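SAM-dependent methyltransferase (Anabaena variabilis ATCC 29413, PDB 3GGD) probably transfers a methyl group from S-adenosyl-L-methionine to an acceptor, and holds S-adenosyl-L-homocysteine in this structure. Local coordinates at residues Leu84-Ser89 with Leu107-Val112; Ile61-Gly66 with Ile128-Gly133. One frame throughout, in Å; residues are numbered along the deposited sequence.

Contact 1: Leu84-Ser89 with Leu107-Val112. With SAH (S-adenosyl-L-homocysteine), chain E; EDO (1,2-ethanediol), chain S.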
# COMPACT_ATOMS: atom_id res chain seq x y z
N LEU A 84 9.32 2.33 -4.20
CA LEU A 84 9.72 0.93 -4.21
C LEU A 84 8.50 0.04 -4.50
O LEU A 84 7.41 0.24 -3.95
CB LEU A 84 10.31 0.54 -2.86
CG LEU A 84 11.59 1.26 -2.39
CD1 LEU A 84 11.94 0.73 -0.96
CD2 LEU A 84 12.72 1.10 -3.37
N ASP A 85 8.71 -0.97 -5.35
CA ASP A 85 7.66 -1.93 -5.62
C ASP A 85 8.31 -3.24 -6.07
O ASP A 85 9.40 -3.24 -6.67
CB ASP A 85 6.68 -1.41 -6.67
CG ASP A 85 5.31 -2.09 -6.57
OD1 ASP A 85 5.16 -3.23 -7.10
OD2 ASP A 85 4.38 -1.48 -5.96
N VAL A 86 7.62 -4.34 -5.79
CA VAL A 86 8.05 -5.66 -6.23
C VAL A 86 7.91 -5.88 -7.73
O VAL A 86 8.62 -6.72 -8.29
CB VAL A 86 7.25 -6.80 -5.49
CG1 VAL A 86 5.82 -6.94 -6.02
CG2 VAL A 86 8.01 -8.15 -5.54
N SER A 87 7.03 -5.10 -8.39
CA SER A 87 6.69 -5.34 -9.78
C SER A 87 7.41 -4.43 -10.74
O SER A 87 7.23 -3.19 -10.69
CB SER A 87 5.16 -5.15 -10.00
OG SER A 87 4.82 -5.16 -11.39
N LYS A 88 8.12 -5.03 -11.70
CA LYS A 88 8.79 -4.25 -12.73
C LYS A 88 7.79 -3.56 -13.66
O LYS A 88 8.06 -2.47 -14.16
CB LYS A 88 9.79 -5.11 -13.51
CG LYS A 88 9.17 -6.21 -14.30
CD LYS A 88 10.18 -6.98 -15.13
CE LYS A 88 9.46 -8.18 -15.79
NZ LYS A 88 10.41 -9.00 -16.55
N SER A 89 6.65 -4.20 -13.92
CA SER A 89 5.63 -3.59 -14.79
C SER A 89 4.98 -2.39 -14.09
O SER A 89 4.75 -1.34 -14.74
CB SER A 89 4.58 -4.62 -15.26
OG SER A 89 5.16 -5.59 -16.13
N LEU A 107 13.22 -1.43 -7.80
CA LEU A 107 12.63 -2.73 -7.51
C LEU A 107 13.00 -3.12 -6.09
O LEU A 107 14.12 -2.91 -5.65
CB LEU A 107 13.16 -3.81 -8.46
CG LEU A 107 12.66 -3.83 -9.91
CD1 LEU A 107 13.51 -4.79 -10.71
CD2 LEU A 107 11.18 -4.20 -9.99
N LEU A 108 12.02 -3.61 -5.35
CA LEU A 108 12.28 -4.20 -4.03
C LEU A 108 11.14 -5.10 -3.64
O LEU A 108 9.96 -4.76 -3.81
CB LEU A 108 12.53 -3.13 -2.93
CG LEU A 108 12.74 -3.66 -1.47
CD1 LEU A 108 13.86 -2.86 -0.71
CD2 LEU A 108 11.46 -3.62 -0.70
N ASP A 109 11.50 -6.24 -3.08
CA ASP A 109 10.55 -7.19 -2.56
C ASP A 109 10.57 -7.17 -1.05
O ASP A 109 11.54 -7.63 -0.43
CB ASP A 109 10.90 -8.62 -3.10
CG ASP A 109 9.82 -9.66 -2.77
OD1 ASP A 109 9.04 -9.44 -1.80
OD2 ASP A 109 9.74 -10.68 -3.50
N GLY A 110 9.48 -6.67 -0.46
CA GLY A 110 9.32 -6.58 0.99
C GLY A 110 9.38 -7.90 1.75
O GLY A 110 9.59 -7.91 2.97
N LEU A 111 9.23 -9.02 1.02
CA LEU A 111 9.27 -10.34 1.62
C LEU A 111 10.69 -10.88 1.59
O LEU A 111 10.90 -11.98 2.03
CB LEU A 111 8.27 -11.30 0.95
CG LEU A 111 6.81 -10.80 1.01
CD1 LEU A 111 5.86 -11.90 0.39
CD2 LEU A 111 6.39 -10.48 2.45
N VAL A 112 11.66 -10.08 1.14
CA VAL A 112 13.08 -10.50 1.11
C VAL A 112 13.87 -9.41 1.83
O VAL A 112 14.37 -8.47 1.19
CB VAL A 112 13.59 -10.71 -0.35
CG1 VAL A 112 15.04 -11.34 -0.37
CG2 VAL A 112 12.64 -11.64 -1.13
N SAH E . 0.51 2.23 -2.81
CA SAH E . -0.03 2.13 -4.20
CB SAH E . -0.35 0.69 -4.64
CG SAH E . -1.32 -0.16 -3.79
SD SAH E . -1.65 -1.78 -4.51
C SAH E . -1.26 3.00 -4.39
O SAH E . -1.60 3.36 -5.54
OXT SAH E . -1.94 3.33 -3.42
C5' SAH E . -0.48 -2.78 -3.63
C4' SAH E . 0.96 -2.65 -4.19
O4' SAH E . 1.86 -3.47 -3.40
C3' SAH E . 1.18 -3.12 -5.64
O3' SAH E . 1.81 -2.13 -6.44
C2' SAH E . 2.10 -4.33 -5.52
O2' SAH E . 2.92 -4.62 -6.67
C1' SAH E . 2.87 -4.01 -4.25
N9 SAH E . 3.51 -5.18 -3.63
C8 SAH E . 2.91 -6.39 -3.48
N7 SAH E . 3.75 -7.24 -2.84
C5 SAH E . 4.90 -6.54 -2.60
C6 SAH E . 6.19 -6.87 -2.01
N6 SAH E . 6.34 -8.15 -1.59
N1 SAH E . 7.16 -5.95 -1.95
C2 SAH E . 6.95 -4.68 -2.44
N3 SAH E . 5.79 -4.34 -3.00
C4 SAH E . 4.76 -5.21 -3.13
C1 EDO S . 17.80 -3.76 -3.03
O1 EDO S . 19.01 -4.25 -3.59
C2 EDO S . 16.71 -4.05 -4.06
O2 EDO S . 16.39 -2.84 -4.76
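In the Rossmann-like fold of class I methyltransferases, the carboxyl end of strand 81-85 and the loop after strand 103-107 help form the adenosine side of the cofactor pocket, and the two segments meet there as parallel neighbours. The backbones are tied by Leu108 N to Asp85 O (3.0 Å), a nearly straight bond at hydrogen (167°) whose donor nevertheless stands well above the carbonyl plane. The packed side is the buried one. Leu84 and Leu108, both buried, cross obliquely, their CD1 methyls 4.1 Å apart, and helix 113-123 packs on Leu108; branched apolar chains suit this buried corner. Towards the ligand, Val86 spreads its two methyls over two tasks. CG1, in the crowded place between backbone N and carbonyl carbon (chi1 75°), lies against a face of the adenine, 3.5 Å from SAH C4, while CG2 rests 3.6 Å from Asp109 CG, the two side chains running alongside each other. Asp85 has the short, two-pronged acceptor that a ribose diol needs: OD1 takes SAH O2' at 2.7 Å and OD2 takes O3'. OD1 also receives Ser87 N in an Asx turn, through its anti lone pair, which helps fix the carboxylate's rotation. Ser87 caps helix 88-97 through Ala90 N and is held by Glu20. The solvent side lies at Leu107 and Lys88, both exposed. Leu107, which adopts two conformations, still lays CD2 3.6 Å from Lys88 N, whereas the lysine chain runs extended away from the contact. Asp109 OD1 grips SAH N6 and Leu111 N together, the latter from above the carboxylate plane in a second Asx turn. Beside it Gly110 N gives the adenine its most direct bond, reaching SAH N1 at 2.8 Å and 170°.

Contact 2: Ile61-Gly66 with Ile128-Gly133. With SAH (S-adenosyl-L-homocysteine), chain E; EDO (1,2-ethanediol), chain L.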
# COMPACT_ATOMS: atom_id res chain seq x y z
N ILE A 61 10.39 7.16 1.50
CA ILE A 61 10.07 6.01 0.68
C ILE A 61 8.56 5.86 0.56
O ILE A 61 7.85 5.88 1.57
CB ILE A 61 10.65 4.69 1.28
CG1 ILE A 61 12.20 4.68 1.16
CG2 ILE A 61 10.00 3.45 0.60
CD1 ILE A 61 12.90 3.52 1.97
N ASP A 62 8.08 5.76 -0.70
CA ASP A 62 6.69 5.33 -1.02
C ASP A 62 6.83 3.83 -1.21
O ASP A 62 7.32 3.36 -2.23
CB ASP A 62 6.14 5.98 -2.31
CG ASP A 62 4.67 5.66 -2.55
OD1 ASP A 62 4.11 4.76 -1.88
OD2 ASP A 62 4.07 6.32 -3.43
N PHE A 63 6.49 3.10 -0.15
CA PHE A 63 6.69 1.65 -0.12
C PHE A 63 5.50 0.95 -0.79
O PHE A 63 4.36 1.16 -0.37
CB PHE A 63 6.80 1.14 1.32
CG PHE A 63 7.28 -0.25 1.36
CD1 PHE A 63 6.41 -1.30 1.11
CD2 PHE A 63 8.63 -0.51 1.48
CE1 PHE A 63 6.87 -2.60 1.04
CE2 PHE A 63 9.11 -1.82 1.42
CZ PHE A 63 8.22 -2.87 1.18
N ALA A 64 5.77 0.12 -1.82
CA ALA A 64 4.69 -0.53 -2.62
C ALA A 64 3.93 0.57 -3.38
O ALA A 64 2.70 0.71 -3.32
CB ALA A 64 3.74 -1.44 -1.73
N CYS A 65 4.70 1.39 -4.08
CA CYS A 65 4.19 2.57 -4.75
C CYS A 65 3.30 2.33 -5.99
O CYS A 65 2.71 3.28 -6.54
CB CYS A 65 5.37 3.46 -5.15
SG CYS A 65 6.46 2.68 -6.40
N GLY A 66 3.24 1.09 -6.47
CA GLY A 66 2.40 0.78 -7.63
C GLY A 66 2.82 1.62 -8.84
O GLY A 66 4.02 1.76 -9.12
N ILE A 128 8.59 6.50 5.80
CA ILE A 128 7.80 5.66 4.87
C ILE A 128 6.35 6.09 4.78
O ILE A 128 5.69 6.34 5.81
CB ILE A 128 7.83 4.15 5.26
CG1 ILE A 128 9.24 3.57 5.14
CG2 ILE A 128 6.87 3.32 4.35
CD1 ILE A 128 9.41 2.16 5.71
N TYR A 129 5.88 6.20 3.54
CA TYR A 129 4.48 6.31 3.21
C TYR A 129 4.08 4.99 2.56
O TYR A 129 4.71 4.55 1.58
CB TYR A 129 4.24 7.45 2.20
CG TYR A 129 2.82 7.54 1.67
CD1 TYR A 129 1.83 8.16 2.40
CD2 TYR A 129 2.47 6.99 0.44
CE1 TYR A 129 0.51 8.26 1.90
CE2 TYR A 129 1.19 7.12 -0.09
CZ TYR A 129 0.20 7.75 0.65
OH TYR A 129 -1.10 7.86 0.17
N MSE A 130 3.06 4.34 3.12
CA MSE A 130 2.57 3.10 2.54
C MSE A 130 1.05 3.09 2.48
O MSE A 130 0.35 3.10 3.50
CB MSE A 130 3.07 1.90 3.34
CG MSE A 130 2.72 0.57 2.68
SE MSE A 130 3.57 -0.96 3.66
CE MSE A 130 2.49 -0.89 5.12
N ARG A 131 0.54 3.02 1.25
CA ARG A 131 -0.90 3.01 1.01
C ARG A 131 -1.31 1.62 0.48
O ARG A 131 -1.02 1.24 -0.67
CB ARG A 131 -1.26 4.12 0.02
CG ARG A 131 -2.77 4.23 -0.23
CD ARG A 131 -3.11 5.44 -1.14
NE ARG A 131 -4.55 5.60 -1.31
CZ ARG A 131 -5.24 5.11 -2.33
NH1 ARG A 131 -4.61 4.42 -3.27
NH2 ARG A 131 -6.54 5.32 -2.41
N THR A 132 -1.99 0.89 1.34
CA THR A 132 -2.45 -0.46 1.10
C THR A 132 -1.33 -1.39 0.66
O THR A 132 -1.40 -2.05 -0.37
CB THR A 132 -3.68 -0.51 0.19
OG1 THR A 132 -3.50 0.29 -0.99
CG2 THR A 132 -4.94 -0.01 1.00
N GLY A 133 -0.28 -1.45 1.47
CA GLY A 133 0.81 -2.37 1.19
C GLY A 133 0.81 -3.61 2.05
O GLY A 133 1.59 -4.52 1.80
N SAH E . 0.51 2.23 -2.81
CA SAH E . -0.03 2.13 -4.20
CB SAH E . -0.35 0.69 -4.64
CG SAH E . -1.32 -0.16 -3.79
SD SAH E . -1.65 -1.78 -4.51
C SAH E . -1.26 3.00 -4.39
O SAH E . -1.60 3.36 -5.54
OXT SAH E . -1.94 3.33 -3.42
C5' SAH E . -0.48 -2.78 -3.63
C4' SAH E . 0.96 -2.65 -4.19
O4' SAH E . 1.86 -3.47 -3.40
C3' SAH E . 1.18 -3.12 -5.64
O3' SAH E . 1.81 -2.13 -6.44
C2' SAH E . 2.10 -4.33 -5.52
O2' SAH E . 2.92 -4.62 -6.67
C1' SAH E . 2.87 -4.01 -4.25
N9 SAH E . 3.51 -5.18 -3.63
C8 SAH E . 2.91 -6.39 -3.48
N7 SAH E . 3.75 -7.24 -2.84
C5 SAH E . 4.90 -6.54 -2.60
C6 SAH E . 6.19 -6.87 -2.01
N6 SAH E . 6.34 -8.15 -1.59
N1 SAH E . 7.16 -5.95 -1.95
C2 SAH E . 6.95 -4.68 -2.44
N3 SAH E . 5.79 -4.34 -3.00
C4 SAH E . 4.76 -5.21 -3.13
C1 EDO L . -7.77 6.99 1.13
O1 EDO L . -7.96 6.93 -0.29
C2 EDO L . -6.48 7.77 1.53
O2 EDO L . -5.28 7.36 0.80
O HOH W 1 2.47 2.99 -0.85
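Alternate side chains of the parallel strands 60-63 and 127-131 lie in pairs on the two faces of the sheet, at the heart of the methyltransferase's Rossmann-like domain. On one face Asp62 and Tyr129 run side by side, with carboxylate and ring planes turned 77° apart; Asp62 OD1 meets the ring at its edge, 3.6 Å from Tyr129 CD2. Their polar tips are held elsewhere, Asp62 OD2 by Thr71 and Tyr129 OH by Asp46, so polar residues can sit buried here. Phe63 and Met130, the latter present as selenomethionine, lie alongside each other, pointing the same way as one another. The Met130 chain bends at chi3 and brings SE obliquely to the Phe63 ring, 4.9 Å from its centroid, a Met-aromatic contact. Ile128 fills in behind with CG2 3.7 Å from Phe63 CB. Backbone bonds set this register: Tyr129 N to Ile61 O (2.8 Å) and Phe63 N to Tyr129 O (2.9 Å) both run nearly along the C=O axis. Between the carboxyl ends of the strands a water accepts from Arg131 N and lies within hydrogen-bonding distance of Asp62 OD1 and Phe63 O. Just past strand 60-63, Ala64 O, 2.7 Å from SAH N, joins Arg131 O in gripping the ligand's amino group. Arg131 extends from CG to NE, so that NH1 meets SAH OXT at 2.9 Å, the carboxylate lying at the guanidinium edge; NH1 also bonds Trp35 O. An alanine here would remove both NH1 bonds and would probably weaken the hold on the cofactor's carboxylate. Glycine suits position 133, because a CB would clash with Met130 CG. Strands 81-85 and 158-164 flank the pair; helix 69-77 covers the Tyr129 face, and helix 142-153 packs on Phe63 and Ile128.

The two contacts, with centres about 11 Å apart, share the cofactor: contact 1 makes the hydrogen bonds to adenine and ribose, contact 2 those to the amino group and carboxylate, while Ala64 and Gly66 also lie against the ribose. They adjoin through neighbouring strands 81-85 and 60-63, where Leu84 O lies 3.0 Å from Cys65 N. Closer to the ligand, Asp85 OD2 takes Gly66 N at 2.9 Å, so the carboxylate that binds the ribose is itself steadied by the glycine-rich turn of contact 2. Phe63 in turn packs on Leu108, joining the two apolar cores. Trp23, on helix 15-29, adds a further hydrogen bond to the ligand and touches Ser87 of contact 1.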